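Local coordinates for LysR family transcriptional regulator (Vibrio vulnificus, PDB 5FHK), which probably binds specific DNA sequences and regulates transcription of virulence genes, this chain being the regulatory domain of the full-length LysR-type regulator AphB, at residues Thr13-Leu17 / Ala133-Asn137; Gly74-Asp78 / Ser174-Ile180; Val81-Tyr86 / Cys143-Gly148; Met92-Ala96 / Ile169-Trp173. All coordinates share one frame; numbering follows the deposited sequence.

Contact 1: residues Thr13-Leu17 / Ala133-Asn137; sequences TPYNL and ANALN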
loop_
_atom_site.group_PDB
_atom_site.type_symbol
_atom_site.label_atom_id
_atom_site.label_comp_id
_atom_site.label_asym_id
_atom_site.label_seq_id
_atom_site.Cartn_x
_atom_site.Cartn_y
_atom_site.Cartn_z
ATOM N N THR A 13 -7.712 -2.468 -10.089
ATOM C CA THR A 13 -7.325 -3.653 -9.330
ATOM C C THR A 13 -7.644 -3.455 -7.849
ATOM O O THR A 13 -7.684 -2.314 -7.374
ATOM C CB THR A 13 -5.824 -3.952 -9.473
ATOM O OG1 THR A 13 -5.085 -2.836 -8.957
ATOM C CG2 THR A 13 -5.450 -4.190 -10.941
ATOM N N PRO A 14 -7.868 -4.546 -7.098
ATOM C CA PRO A 14 -8.290 -4.421 -5.689
ATOM C C PRO A 14 -7.183 -3.918 -4.770
ATOM O O PRO A 14 -6.006 -4.252 -4.931
ATOM C CB PRO A 14 -8.690 -5.855 -5.309
ATOM C CG PRO A 14 -7.974 -6.723 -6.276
ATOM C CD PRO A 14 -7.947 -5.942 -7.564
ATOM N N TYR A 15 -7.596 -3.152 -3.754
ATOM C CA TYR A 15 -6.654 -2.309 -3.011
ATOM C C TYR A 15 -5.502 -3.112 -2.388
ATOM O O TYR A 15 -4.322 -2.909 -2.725
ATOM C CB TYR A 15 -7.398 -1.506 -1.950
ATOM C CG TYR A 15 -6.462 -0.593 -1.207
ATOM C CD1 TYR A 15 -5.460 0.093 -1.884
ATOM C CD2 TYR A 15 -6.532 -0.458 0.173
ATOM C CE1 TYR A 15 -4.568 0.910 -1.212
ATOM C CE2 TYR A 15 -5.645 0.354 0.849
ATOM C CZ TYR A 15 -4.667 1.036 0.148
ATOM O OH TYR A 15 -3.776 1.849 0.811
ATOM N N ASN A 16 -5.815 -4.045 -1.501
ATOM C CA ASN A 16 -4.760 -4.673 -0.700
ATOM C C ASN A 16 -3.980 -5.768 -1.413
ATOM O O ASN A 16 -2.917 -6.161 -0.912
ATOM C CB ASN A 16 -5.351 -5.279 0.554
ATOM C CG ASN A 16 -5.818 -4.242 1.511
ATOM O OD1 ASN A 16 -5.022 -3.458 2.018
ATOM N ND2 ASN A 16 -7.114 -4.234 1.790
ATOM N N LEU A 17 -4.465 -6.266 -2.553
ATOM C CA LEU A 17 -3.945 -7.483 -3.155
ATOM C C LEU A 17 -3.135 -7.226 -4.405
ATOM O O LEU A 17 -2.569 -8.172 -4.961
ATOM C CB LEU A 17 -5.102 -8.428 -3.519
ATOM C CG LEU A 17 -6.091 -8.810 -2.420
ATOM C CD1 LEU A 17 -7.207 -9.653 -3.026
ATOM C CD2 LEU A 17 -5.388 -9.597 -1.342
ATOM N N ALA A 133 -6.929 0.292 10.775
ATOM C CA ALA A 133 -6.367 1.034 9.652
ATOM C C ALA A 133 -7.175 0.773 8.392
ATOM O O ALA A 133 -7.844 -0.250 8.265
ATOM C CB ALA A 133 -4.892 0.672 9.423
ATOM N N ASN A 134 -7.101 1.710 7.453
ATOM C CA ASN A 134 -7.733 1.526 6.150
ATOM C C ASN A 134 -6.862 0.749 5.155
ATOM O O ASN A 134 -7.244 0.640 3.983
ATOM C CB ASN A 134 -8.128 2.883 5.553
ATOM C CG ASN A 134 -6.954 3.839 5.421
ATOM O OD1 ASN A 134 -5.923 3.693 6.094
ATOM N ND2 ASN A 134 -7.116 4.843 4.565
ATOM N N ALA A 135 -5.713 0.214 5.578
ATOM C CA ALA A 135 -4.866 -0.617 4.723
ATOM C C ALA A 135 -4.375 -1.823 5.519
ATOM O O ALA A 135 -4.097 -1.707 6.714
ATOM C CB ALA A 135 -3.656 0.165 4.169
ATOM N N LEU A 136 -4.220 -2.970 4.849
ATOM C CA LEU A 136 -3.864 -4.201 5.560
ATOM C C LEU A 136 -2.366 -4.380 5.738
ATOM O O LEU A 136 -1.944 -5.075 6.675
ATOM C CB LEU A 136 -4.428 -5.435 4.837
ATOM C CG LEU A 136 -5.903 -5.729 5.186
ATOM C CD1 LEU A 136 -6.467 -6.860 4.322
ATOM C CD2 LEU A 136 -6.087 -6.046 6.660
ATOM N N ASN A 137 -1.551 -3.765 4.875
ATOM C CA ASN A 137 -0.111 -3.889 5.039
ATOM C C ASN A 137 0.344 -3.345 6.396
ATOM O O ASN A 137 1.127 -4.000 7.091
ATOM C CB ASN A 137 0.628 -3.212 3.873
ATOM C CG ASN A 137 0.388 -1.701 3.797
ATOM O OD1 ASN A 137 -0.608 -1.173 4.311
ATOM N ND2 ASN A 137 1.308 -1.000 3.137
HETATM O O HOH W 1 -2.414 -2.865 1.903
#
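The Tyr15 ring presents its edge to the backbone of Asn134, with CE2 lying 3.5 Å from Asn134 O and the oxygen close to the ring plane. The methyl of Ala135 approaches the same corner of the ring obliquely, its CB 3.8 Å from Tyr15 OH. The second flat group, the amide of Asn16, lies against the side chain of Leu136, which it crosses at roughly a right angle; ND2 rests 3.7 Å from Leu136 CD1. With CG beside the backbone N (chi1 -70°), the Asn16 amide reaches across to the opposite backbone, and OD1 accepts Leu136 N at 3.0 Å. That bond is fairly straight, at 162° on the hydrogen, but the donor stands well above the carbonyl plane. In the periplasmic-binding-protein fold of LysR regulatory domains, the C-terminal end of a strand in one lobe here faces the N-terminal end of a helix in the other, across the interlobe cleft: strand 9-14 runs into the turn holding Tyr15 and Asn16, and helix 136-144 begins on the far side. A water donates to Asn16 OD1 at 2.7 Å and accepts from Asn137 N, so one amide oxygen serves two backbone N-H groups at this helix end, directly and through water. The other end of the amide, ND2, is bonded to His108 O, which fixes its flip. The second subunit completes the surroundings: Tyr15 OH bonds to Tyr15 OH of that chain, and Asn134 OD1 accepts from Thr42 N of it.

Contact 2: residues Gly74-Asp78 / Ser174-Ile180; sequences GSVKD and SANPRDI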
loop_
_atom_site.group_PDB
_atom_site.type_symbol
_atom_site.label_atom_id
_atom_site.label_comp_id
_atom_site.label_asym_id
_atom_site.label_seq_id
_atom_site.Cartn_x
_atom_site.Cartn_y
_atom_site.Cartn_z
ATOM N N GLY A 74 -8.624 -16.256 -9.725
ATOM C CA GLY A 74 -7.977 -16.544 -8.457
ATOM C C GLY A 74 -8.936 -16.395 -7.305
ATOM O O GLY A 74 -10.081 -15.961 -7.457
ATOM N N SER A 75 -8.443 -16.775 -6.130
ATOM C CA SER A 75 -9.257 -16.662 -4.941
ATOM C C SER A 75 -8.358 -16.493 -3.729
ATOM O O SER A 75 -7.181 -16.870 -3.725
ATOM C CB SER A 75 -10.195 -17.862 -4.788
ATOM O OG SER A 75 -9.460 -19.050 -4.641
ATOM N N VAL A 76 -8.920 -15.881 -2.716
ATOM C CA VAL A 76 -8.218 -15.603 -1.482
ATOM C C VAL A 76 -9.113 -16.036 -0.333
ATOM O O VAL A 76 -10.343 -16.043 -0.448
ATOM C CB VAL A 76 -7.842 -14.103 -1.389
ATOM C CG1 VAL A 76 -9.038 -13.256 -1.030
ATOM C CG2 VAL A 76 -6.752 -13.897 -0.399
ATOM N N LYS A 77 -8.492 -16.422 0.775
ATOM C CA LYS A 77 -9.228 -16.754 1.986
ATOM C C LYS A 77 -8.545 -16.100 3.179
ATOM O O LYS A 77 -7.330 -16.222 3.345
ATOM C CB LYS A 77 -9.322 -18.270 2.185
ATOM C CG LYS A 77 -10.006 -18.659 3.487
ATOM C CD LYS A 77 -10.155 -20.169 3.621
ATOM C CE LYS A 77 -9.304 -20.716 4.745
ATOM N NZ LYS A 77 -8.043 -21.285 4.212
ATOM N N ASP A 78 -9.326 -15.419 4.005
ATOM C CA ASP A 78 -8.796 -14.713 5.159
ATOM C C ASP A 78 -8.750 -15.624 6.381
ATOM O O ASP A 78 -9.691 -16.375 6.647
ATOM C CB ASP A 78 -9.640 -13.477 5.444
ATOM C CG ASP A 78 -9.977 -12.697 4.174
ATOM O OD1 ASP A 78 -9.054 -12.404 3.379
ATOM O OD2 ASP A 78 -11.175 -12.419 3.947
ATOM N N SER A 174 -12.381 -19.708 9.841
ATOM C CA SER A 174 -11.936 -18.998 8.653
ATOM C C SER A 174 -13.094 -18.197 8.103
ATOM O O SER A 174 -14.260 -18.557 8.295
ATOM C CB SER A 174 -11.432 -19.956 7.579
ATOM O OG SER A 174 -12.511 -20.374 6.753
ATOM N N ALA A 175 -12.755 -17.111 7.415
ATOM C CA ALA A 175 -13.729 -16.393 6.616
ATOM C C ALA A 175 -14.041 -17.187 5.351
ATOM O O ALA A 175 -13.298 -18.094 4.953
ATOM C CB ALA A 175 -13.208 -15.009 6.247
ATOM N N ASN A 176 -15.160 -16.851 4.717
ATOM C CA ASN A 176 -15.416 -17.554 3.473
ATOM C C ASN A 176 -14.563 -16.956 2.356
ATOM O O ASN A 176 -14.267 -15.758 2.363
ATOM C CB ASN A 176 -16.896 -17.484 3.108
ATOM C CG ASN A 176 -17.713 -18.595 3.766
ATOM O OD1 ASN A 176 -17.286 -19.758 3.805
ATOM N ND2 ASN A 176 -18.884 -18.241 4.294
ATOM N N PRO A 177 -14.133 -17.777 1.403
ATOM C CA PRO A 177 -13.260 -17.269 0.341
ATOM C C PRO A 177 -13.980 -16.238 -0.504
ATOM O O PRO A 177 -15.189 -16.309 -0.720
ATOM C CB PRO A 177 -12.923 -18.520 -0.485
ATOM C CG PRO A 177 -13.256 -19.669 0.404
ATOM C CD PRO A 177 -14.419 -19.209 1.237
ATOM N N ARG A 178 -13.218 -15.269 -0.974
ATOM C CA ARG A 178 -13.693 -14.331 -1.970
ATOM C C ARG A 178 -12.881 -14.541 -3.241
ATOM O O ARG A 178 -11.670 -14.786 -3.188
ATOM C CB ARG A 178 -13.603 -12.881 -1.453
ATOM C CG ARG A 178 -12.462 -12.616 -0.494
ATOM C CD ARG A 178 -12.624 -11.349 0.397
ATOM N NE ARG A 178 -11.402 -11.173 1.188
ATOM C CZ ARG A 178 -10.610 -10.095 1.172
ATOM N NH1 ARG A 178 -10.921 -9.011 0.458
ATOM N NH2 ARG A 178 -9.512 -10.084 1.909
ATOM N N ASP A 179 -13.554 -14.490 -4.383
ATOM C CA ASP A 179 -12.881 -14.727 -5.649
ATOM C C ASP A 179 -12.415 -13.418 -6.261
ATOM O O ASP A 179 -12.897 -12.332 -5.929
ATOM C CB ASP A 179 -13.802 -15.464 -6.610
ATOM C CG ASP A 179 -14.096 -16.870 -6.152
ATOM O OD1 ASP A 179 -13.298 -17.402 -5.346
ATOM O OD2 ASP A 179 -15.115 -17.440 -6.598
ATOM N N ILE A 180 -11.442 -13.526 -7.152
ATOM C CA ILE A 180 -10.971 -12.386 -7.909
ATOM C C ILE A 180 -11.362 -12.611 -9.360
ATOM O O ILE A 180 -11.122 -13.684 -9.923
ATOM C CB ILE A 180 -9.459 -12.176 -7.744
ATOM C CG1 ILE A 180 -9.127 -11.803 -6.284
ATOM C CG2 ILE A 180 -9.004 -11.058 -8.636
ATOM C CD1 ILE A 180 -8.949 -12.990 -5.380
#
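Strand segments 74-76 and 178-180 run antiparallel at 147°, with Val76 and Arg178 as a hydrogen-bonded pair joined by two backbone bonds, Val76 N to Arg178 O and Arg178 N to Val76 O. Ile180 N adds a nearly straight bond to Gly74 O at 2.8 Å, and beyond the regular pairing Ala175 N reaches Asp78 O. These are the two strands that cross between the lobes of a LysR regulatory domain. On the face carrying Val76 and Arg178 the two side chains lie side by side, Val76 CG1 3.5 Å from Arg178 CG. The arginine chain is extended from CG to NE and meets Asp78 side-on: NH2 donates to OD1 at 2.8 Å, in the guanidinium plane, while NE donates to OD2 at 3.0 Å, a bond that is more bent. The planes of carboxylate and guanidinium stand 50° apart. On the other face Ser75 CB packs against Asp179 OD1 at 3.2 Å. Farther along, Lys77 bends at its outer torsions to lay CE on Ser174 CB, 3.6 Å away. Leu110 and Pro153 touch both partners of the ion pair. With one nitrogen on each oxygen, the carboxylate of this buried aspartate is held against rotation, and the neighbouring positive charge would probably favour its ionised form.

Contact 3: residues Val81-Tyr86 / Cys143-Gly148; sequences VASPEY and CSEGLG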
loop_
_atom_site.group_PDB
_atom_site.type_symbol
_atom_site.label_atom_id
_atom_site.label_comp_id
_atom_site.label_asym_id
_atom_site.label_seq_id
_atom_site.Cartn_x
_atom_site.Cartn_y
_atom_site.Cartn_z
ATOM N N VAL A 81 -4.275 -14.764 12.404
ATOM C CA VAL A 81 -2.877 -14.991 12.764
ATOM C C VAL A 81 -2.428 -14.024 13.860
ATOM O O VAL A 81 -3.092 -13.030 14.159
ATOM C CB VAL A 81 -1.905 -14.877 11.557
ATOM C CG1 VAL A 81 -2.180 -15.966 10.547
ATOM C CG2 VAL A 81 -2.000 -13.481 10.878
ATOM N N ALA A 82 -1.281 -14.352 14.470
ATOM C CA ALA A 82 -0.581 -13.525 15.450
ATOM C C ALA A 82 0.879 -13.981 15.491
ATOM O O ALA A 82 1.203 -15.106 15.095
ATOM C CB ALA A 82 -1.229 -13.624 16.841
ATOM N N SER A 83 1.763 -13.116 15.981
ATOM C CA SER A 83 3.171 -13.519 16.062
ATOM C C SER A 83 3.385 -14.540 17.185
ATOM O O SER A 83 2.553 -14.678 18.078
ATOM C CB SER A 83 4.067 -12.300 16.273
ATOM O OG SER A 83 4.102 -11.925 17.636
ATOM N N PRO A 84 4.463 -15.328 17.122
ATOM C CA PRO A 84 4.782 -16.222 18.255
ATOM C C PRO A 84 4.968 -15.477 19.561
ATOM O O PRO A 84 4.611 -16.000 20.624
ATOM C CB PRO A 84 6.078 -16.908 17.802
ATOM C CG PRO A 84 5.962 -16.917 16.296
ATOM C CD PRO A 84 5.268 -15.636 15.930
ATOM N N GLU A 85 5.500 -14.257 19.523
ATOM C CA GLU A 85 5.665 -13.510 20.763
ATOM C C GLU A 85 4.311 -13.202 21.401
ATOM O O GLU A 85 4.161 -13.293 22.622
ATOM C CB GLU A 85 6.458 -12.226 20.498
ATOM C CG GLU A 85 6.754 -11.393 21.746
ATOM C CD GLU A 85 7.276 -9.988 21.416
ATOM O OE1 GLU A 85 6.945 -9.454 20.320
ATOM O OE2 GLU A 85 8.027 -9.427 22.258
ATOM N N TYR A 86 3.309 -12.844 20.597
ATOM C CA TYR A 86 1.983 -12.610 21.171
ATOM C C TYR A 86 1.376 -13.898 21.719
ATOM O O TYR A 86 0.697 -13.890 22.756
ATOM C CB TYR A 86 1.050 -11.999 20.127
ATOM C CG TYR A 86 -0.305 -11.678 20.716
ATOM C CD1 TYR A 86 -0.519 -10.471 21.379
ATOM C CD2 TYR A 86 -1.348 -12.588 20.652
ATOM C CE1 TYR A 86 -1.733 -10.170 21.933
ATOM C CE2 TYR A 86 -2.567 -12.306 21.229
ATOM C CZ TYR A 86 -2.761 -11.090 21.861
ATOM O OH TYR A 86 -3.994 -10.782 22.412
ATOM N N CYS A 143 0.915 -6.705 13.725
ATOM C CA CYS A 143 0.811 -8.108 14.097
ATOM C C CYS A 143 2.194 -8.733 14.269
ATOM O O CYS A 143 2.462 -9.408 15.273
ATOM C CB CYS A 143 0.022 -8.849 13.018
ATOM S SG CYS A 143 -0.447 -10.547 13.382
ATOM N N SER A 144 3.084 -8.521 13.288
ATOM C CA SER A 144 4.449 -9.039 13.380
ATOM C C SER A 144 5.162 -8.536 14.629
ATOM O O SER A 144 5.980 -9.256 15.219
ATOM C CB SER A 144 5.239 -8.640 12.138
ATOM O OG SER A 144 4.965 -9.508 11.060
ATOM N N GLU A 145 4.845 -7.326 15.067
ATOM C CA GLU A 145 5.434 -6.791 16.279
ATOM C C GLU A 145 4.741 -7.293 17.540
ATOM O O GLU A 145 5.069 -6.837 18.638
ATOM C CB GLU A 145 5.439 -5.261 16.221
ATOM C CG GLU A 145 6.677 -4.698 15.504
ATOM C CD GLU A 145 7.626 -3.936 16.438
ATOM O OE1 GLU A 145 8.411 -3.097 15.938
ATOM O OE2 GLU A 145 7.586 -4.171 17.668
ATOM N N GLY A 146 3.808 -8.232 17.420
ATOM C CA GLY A 146 3.269 -8.880 18.595
ATOM C C GLY A 146 2.247 -8.083 19.360
ATOM O O GLY A 146 2.075 -8.309 20.564
ATOM N N LEU A 147 1.530 -7.183 18.692
ATOM C CA LEU A 147 0.505 -6.365 19.311
ATOM C C LEU A 147 -0.882 -6.991 19.260
ATOM O O LEU A 147 -1.817 -6.416 19.822
ATOM C CB LEU A 147 0.475 -4.981 18.656
ATOM C CG LEU A 147 1.724 -4.097 18.816
ATOM C CD1 LEU A 147 1.648 -2.880 17.884
ATOM C CD2 LEU A 147 1.924 -3.640 20.279
ATOM N N GLY A 148 -1.057 -8.148 18.633
ATOM C CA GLY A 148 -2.345 -8.810 18.770
ATOM C C GLY A 148 -2.704 -9.652 17.556
ATOM O O GLY A 148 -1.858 -9.955 16.712
HETATM O O HOH W 2 0.991 -10.514 17.180
#
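Aromatic packing carries much of this contact: Gly148 CA lies over one face of the Tyr86 ring, 3.7 Å from its centroid and 20° off the normal, a CH-pi contact. Gly146 O approaches the edge of that ring near its plane, 3.5 Å from Tyr86 CD1. The tyrosine extends with CG anti to its own N (chi1 -177°), which carries the ring alongside the 146-148 backbone, and its hydroxyl is bonded beyond to His102 ND1 and Phe103 N. Nonpolar packing continues at Cys143, whose SG sits 3.6 Å from Ala82 CA, near the end of strand 68-82. The capping bonds come next. Ser83 is the N-cap of helix 84-87, its OG accepting Tyr86 N at 3.2 Å, and the same oxygen lies 3.3 Å from Gly146 CA. Gly146, with positive phi, is in turn the C-prime residue of a Schellman motif ending helix 136-144, with Gly146 N bonded to Cys143 O. The start of one helix is thus packed against the end of another. Water forms the third group: a single molecule accepts from Ser83 N at 3.0 Å and donates to Cys143 O (2.7 Å) and Gly148 O. One water thus links three backbone groups across the contact, and Cys143 O also receives Gly146 N. Water, cap and Schellman bonds together engage backbone polar groups just where one helix begins and the other ends.

Contact 4: residues Met92-Ala96 / Ile169-Trp173; sequences MPTHA and ILPDW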
loop_
_atom_site.group_PDB
_atom_site.type_symbol
_atom_site.label_atom_id
_atom_site.label_comp_id
_atom_site.label_asym_id
_atom_site.label_seq_id
_atom_site.Cartn_x
_atom_site.Cartn_y
_atom_site.Cartn_z
ATOM N N MET A 92 -3.997 -18.741 24.333
ATOM C CA MET A 92 -4.624 -18.448 23.061
ATOM C C MET A 92 -6.106 -18.814 23.096
ATOM O O MET A 92 -6.518 -19.688 23.861
ATOM C CB MET A 92 -3.914 -19.193 21.933
ATOM C CG MET A 92 -2.636 -18.492 21.439
ATOM S SD MET A 92 -2.897 -16.798 20.813
ATOM C CE MET A 92 -2.355 -15.795 22.194
ATOM N N PRO A 93 -6.930 -18.140 22.295
ATOM C CA PRO A 93 -8.355 -18.475 22.261
ATOM C C PRO A 93 -8.589 -19.813 21.580
ATOM O O PRO A 93 -7.853 -20.212 20.677
ATOM C CB PRO A 93 -8.965 -17.326 21.452
ATOM C CG PRO A 93 -7.870 -16.890 20.565
ATOM C CD PRO A 93 -6.606 -17.045 21.363
ATOM N N THR A 94 -9.630 -20.514 22.034
ATOM C CA THR A 94 -9.986 -21.795 21.449
ATOM C C THR A 94 -11.391 -21.834 20.855
ATOM O O THR A 94 -11.721 -22.797 20.159
ATOM C CB THR A 94 -9.821 -22.926 22.481
ATOM O OG1 THR A 94 -10.904 -22.887 23.418
ATOM C CG2 THR A 94 -8.502 -22.779 23.236
ATOM N N HIS A 95 -12.206 -20.804 21.060
ATOM C CA HIS A 95 -13.420 -20.598 20.286
ATOM C C HIS A 95 -13.444 -19.149 19.805
ATOM O O HIS A 95 -12.896 -18.255 20.454
ATOM C CB HIS A 95 -14.677 -20.925 21.109
ATOM C CG HIS A 95 -15.951 -20.802 20.336
ATOM N ND1 HIS A 95 -16.637 -19.611 20.212
ATOM C CD2 HIS A 95 -16.660 -21.718 19.636
ATOM C CE1 HIS A 95 -17.717 -19.800 19.476
ATOM N NE2 HIS A 95 -17.759 -21.071 19.117
ATOM N N ALA A 96 -14.077 -18.917 18.654
ATOM C CA ALA A 96 -14.073 -17.581 18.061
ATOM C C ALA A 96 -14.738 -16.532 18.946
ATOM O O ALA A 96 -14.587 -15.335 18.676
ATOM C CB ALA A 96 -14.756 -17.607 16.693
ATOM N N ILE A 169 -4.044 -18.763 14.297
ATOM C CA ILE A 169 -4.759 -19.011 15.532
ATOM C C ILE A 169 -6.204 -19.327 15.177
ATOM O O ILE A 169 -6.728 -18.843 14.171
ATOM C CB ILE A 169 -4.636 -17.826 16.515
ATOM C CG1 ILE A 169 -5.329 -16.602 15.969
ATOM C CG2 ILE A 169 -3.180 -17.485 16.748
ATOM C CD1 ILE A 169 -6.224 -15.973 16.975
ATOM N N LEU A 170 -6.821 -20.213 15.967
ATOM C CA LEU A 170 -8.185 -20.700 15.752
ATOM C C LEU A 170 -8.251 -21.393 14.397
ATOM O O LEU A 170 -9.026 -20.994 13.519
ATOM C CB LEU A 170 -9.203 -19.556 15.840
ATOM C CG LEU A 170 -9.586 -19.017 17.216
ATOM C CD1 LEU A 170 -10.301 -17.667 17.084
ATOM C CD2 LEU A 170 -10.480 -20.028 17.955
ATOM N N PRO A 171 -7.437 -22.428 14.176
ATOM C CA PRO A 171 -7.288 -22.947 12.808
ATOM C C PRO A 171 -8.540 -23.631 12.280
ATOM O O PRO A 171 -8.648 -23.838 11.061
ATOM C CB PRO A 171 -6.111 -23.930 12.923
ATOM C CG PRO A 171 -5.765 -24.025 14.379
ATOM C CD PRO A 171 -6.820 -23.317 15.173
ATOM N N ASP A 172 -9.487 -23.972 13.148
ATOM C CA ASP A 172 -10.782 -24.479 12.707
ATOM C C ASP A 172 -11.713 -23.372 12.215
ATOM O O ASP A 172 -12.812 -23.675 11.748
ATOM C CB ASP A 172 -11.451 -25.264 13.845
ATOM C CG ASP A 172 -12.589 -26.166 13.363
ATOM O OD1 ASP A 172 -12.320 -27.287 12.860
ATOM O OD2 ASP A 172 -13.765 -25.749 13.506
ATOM N N TRP A 173 -11.302 -22.109 12.296
ATOM C CA TRP A 173 -12.117 -20.981 11.880
ATOM C C TRP A 173 -11.509 -20.286 10.665
ATOM O O TRP A 173 -10.284 -20.239 10.497
ATOM C CB TRP A 173 -12.265 -19.965 13.015
ATOM C CG TRP A 173 -13.048 -20.486 14.164
ATOM C CD1 TRP A 173 -12.574 -21.214 15.206
ATOM C CD2 TRP A 173 -14.452 -20.319 14.387
ATOM N NE1 TRP A 173 -13.598 -21.516 16.076
ATOM C CE2 TRP A 173 -14.764 -20.982 15.594
ATOM C CE3 TRP A 173 -15.475 -19.671 13.690
ATOM C CZ2 TRP A 173 -16.057 -21.014 16.119
ATOM C CZ3 TRP A 173 -16.760 -19.712 14.209
ATOM C CH2 TRP A 173 -17.039 -20.385 15.410
#
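Two loops of one lobe of the LysR regulatory domain meet here: the connection between helix 84-87 and strand 104-107, and a type I beta turn from Leu170 to Trp173 leading into a three-stranded antiparallel sheet. The turn is closed by Trp173 N bonding to Leu170 O at 2.8 Å, and this oxygen also lies at the edge of the indole, in its plane. Trp173 is flanked by consecutive residues of the partner loop. Ala96 CB sits over the centre of its six-membered ring, 3.4 Å from the centroid and only 7° off the normal, a close CH-pi contact. His95 meets the indole differently, in a T-shaped pair whose planes stand at 82°, with the edge of Trp173 turned toward the imidazole face and CZ2 3.4 Å from His95 NE2. Leu170 runs its side chain along the partner backbone, CD2 lying 3.5 Å from Thr94 C. At the other end Ile169 takes two partners: CD1 touches Pro93 CG at 4.1 Å, and CG2 faces Met92 SD at the same separation, where the folded methionine chain crosses the isoleucine at about a right angle. Val123, in the three-stranded sheet, packs on His95, Ala96 and Trp173. Partners beyond the two segments hold the imidazole: ND1 accepts from Glu97 N, and NE2 is hydrogen-bonded to Glu121 OE1. Acceptance at ND1 from a backbone N-H would place a proton on NE2, and the adjacent carboxylate would probably polarise the ring that the indole edge abuts.

Overall arrangement
Along the chain the first segments of contacts 1 to 4 come in numerical order, followed by the second segments of 1, 3, 4 and 2, so contact 2 encloses contacts 3 and 4 while contact 1 crosses every other. Contact 2 pairs strands 68-82 and 178-185 in the mixed sheet; strand 68-82 then continues into contact 3. Helix 136-144 starts at contact 1 and ends at contact 3, whose centres lie about 20 Å apart. Contacts 3 and 4, about 15 Å between centres, touch where Tyr86 packs on Met92. As expected for a LysR regulatory domain, contacts 1 and 2 lie where the two lobes meet, whereas 3 and 4 lie within one lobe, and contacts 1 and 3 both reach the second subunit.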